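Local coordinates for extracellular solute-binding protein, family 1 (Bifidobacterium longum subsp. infantis, PDB 6FTH) that probably binds human milk oligosaccharides outside the cell and hands them to a partner ABC transporter for import, at residues E104-D109 with A352-A357. Residues are numbered along the deposited sequence; the frame is centred on the assembly and turned at random.
Sequences EDLSKD and AALKLA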
loop_
_atom_site.group_PDB
_atom_site.type_symbol
_atom_site.label_atom_id
_atom_site.label_comp_id
_atom_site.label_asym_id
_atom_site.label_seq_id
_atom_site.Cartn_x
_atom_site.Cartn_y
_atom_site.Cartn_z
ATOM N N GLU A 104 -18.901 -1.601 18.485
ATOM C CA GLU A 104 -19.072 -0.329 19.170
ATOM C C GLU A 104 -18.704 0.820 18.241
ATOM O O GLU A 104 -17.677 0.780 17.554
ATOM C CB GLU A 104 -18.142 -0.301 20.385
ATOM C CG GLU A 104 -18.138 1.002 21.171
ATOM C CD GLU A 104 -19.109 0.970 22.321
ATOM O OE1 GLU A 104 -19.955 0.048 22.362
ATOM O OE2 GLU A 104 -19.015 1.865 23.180
ATOM N N ASP A 105 -19.526 1.864 18.249
ATOM C CA ASP A 105 -19.209 3.111 17.546
ATOM C C ASP A 105 -18.237 3.882 18.426
ATOM O O ASP A 105 -18.636 4.548 19.386
ATOM C CB ASP A 105 -20.481 3.909 17.285
ATOM C CG ASP A 105 -20.220 5.258 16.611
ATOM O OD1 ASP A 105 -19.061 5.606 16.297
ATOM O OD2 ASP A 105 -21.202 6.000 16.419
ATOM N N LEU A 106 -16.947 3.776 18.106
ATOM C CA LEU A 106 -15.896 4.379 18.911
ATOM C C LEU A 106 -15.887 5.898 18.842
ATOM O O LEU A 106 -15.252 6.534 19.691
ATOM C CB LEU A 106 -14.541 3.834 18.453
ATOM C CG LEU A 106 -14.371 2.329 18.632
ATOM C CD1 LEU A 106 -13.199 1.799 17.805
ATOM C CD2 LEU A 106 -14.173 2.010 20.119
ATOM N N SER A 107 -16.566 6.503 17.864
ATOM C CA SER A 107 -16.641 7.959 17.838
ATOM C C SER A 107 -17.314 8.517 19.086
ATOM O O SER A 107 -17.065 9.676 19.435
ATOM C CB SER A 107 -17.411 8.436 16.610
ATOM O OG SER A 107 -18.801 8.186 16.754
ATOM N N LYS A 108 -18.159 7.723 19.756
ATOM C CA LYS A 108 -18.829 8.133 20.986
ATOM C C LYS A 108 -17.961 7.935 22.218
ATOM O O LYS A 108 -18.357 8.369 23.305
ATOM C CB LYS A 108 -20.112 7.317 21.197
ATOM C CG LYS A 108 -21.147 7.425 20.072
ATOM C CD LYS A 108 -21.613 8.859 19.889
ATOM C CE LYS A 108 -22.741 8.957 18.863
ATOM N NZ LYS A 108 -22.282 8.572 17.491
ATOM N N ASP A 109 -16.798 7.293 22.072
ATOM C CA ASP A 109 -15.961 6.882 23.192
ATOM C C ASP A 109 -14.632 7.628 23.237
ATOM O O ASP A 109 -13.738 7.240 24.000
ATOM C CB ASP A 109 -15.678 5.377 23.112
ATOM C CG ASP A 109 -16.920 4.532 23.283
ATOM O OD1 ASP A 109 -17.846 4.989 23.985
ATOM O OD2 ASP A 109 -16.972 3.409 22.731
ATOM N N ALA A 352 -12.357 -1.286 30.315
ATOM C CA ALA A 352 -11.030 -1.878 30.242
ATOM C C ALA A 352 -10.536 -1.931 28.799
ATOM O O ALA A 352 -9.358 -1.681 28.529
ATOM C CB ALA A 352 -11.051 -3.281 30.840
ATOM N N ALA A 353 -11.431 -2.253 27.861
ATOM C CA ALA A 353 -11.031 -2.335 26.457
ATOM C C ALA A 353 -10.653 -0.965 25.897
ATOM O O ALA A 353 -9.704 -0.852 25.105
ATOM C CB ALA A 353 -12.154 -2.962 25.634
ATOM N N LEU A 354 -11.399 0.076 26.273
ATOM C CA LEU A 354 -11.084 1.439 25.855
ATOM C C LEU A 354 -9.801 1.938 26.507
ATOM O O LEU A 354 -9.028 2.671 25.883
ATOM C CB LEU A 354 -12.266 2.345 26.170
ATOM C CG LEU A 354 -13.534 2.072 25.341
ATOM C CD1 LEU A 354 -14.755 2.822 25.911
ATOM C CD2 LEU A 354 -13.315 2.440 23.849
ATOM N N LYS A 355 -9.541 1.536 27.753
ATOM C CA LYS A 355 -8.260 1.856 28.367
ATOM C C LYS A 355 -7.124 1.173 27.617
ATOM O O LYS A 355 -6.058 1.770 27.404
ATOM C CB LYS A 355 -8.260 1.437 29.837
ATOM C CG LYS A 355 -6.885 1.557 30.459
ATOM C CD LYS A 355 -6.918 1.818 31.960
ATOM C CE LYS A 355 -7.521 0.693 32.708
ATOM N NZ LYS A 355 -7.100 0.752 34.165
ATOM N N LEU A 356 -7.341 -0.074 27.195
ATOM C CA LEU A 356 -6.353 -0.776 26.375
ATOM C C LEU A 356 -6.075 -0.040 25.059
ATOM O O LEU A 356 -4.911 0.101 24.647
ATOM C CB LEU A 356 -6.829 -2.206 26.102
ATOM C CG LEU A 356 -5.986 -3.063 25.166
ATOM C CD1 LEU A 356 -4.610 -3.297 25.773
ATOM C CD2 LEU A 356 -6.675 -4.396 24.897
ATOM N N ALA A 357 -7.124 0.419 24.374
ATOM C CA ALA A 357 -6.924 1.233 23.176
ATOM C C ALA A 357 -6.096 2.469 23.491
ATOM O O ALA A 357 -5.147 2.810 22.773
ATOM C CB ALA A 357 -8.273 1.662 22.603
#
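D105 OD1 accepts three hydrogen bonds: from S107 OG at 2.6 Å, from S107 N at 3.1 Å and from the backbone N of M137. Both S107 donors reach it from one face of the carboxylate, the N–H lying 43° out of plane, and the bond to S107 N defines an Asx turn. The other oxygen, D105 OD2, forms a salt bridge with K108 NZ at 3.0 Å. This polar network lies on the side of the 3-10 turn 106-108 remote from helix 350-360; the face toward the helix meets L354. There D109 and L354 cross nearly at right angles, with L354 CD1 3.8 Å from D109 CG and L354 CD2 3.8 Å from D109 CB. The CB of L354 points toward the turn, and chi1 -67° with chi2 168° puts both methyls against it; CD2 also touches L106 CD2 at 3.9 Å. With an alanine in place of L354, both methyls would be gone, and L106 CD2 and D109 CB would probably lose this apolar neighbour, opening a gap beneath the turn. E104 pairs with K350 through a salt bridge. The contact is plain packing of a 3-10 turn, opened by an Asx turn, against a helix flanking one lobe's mixed sheet in this solute-binding-protein fold.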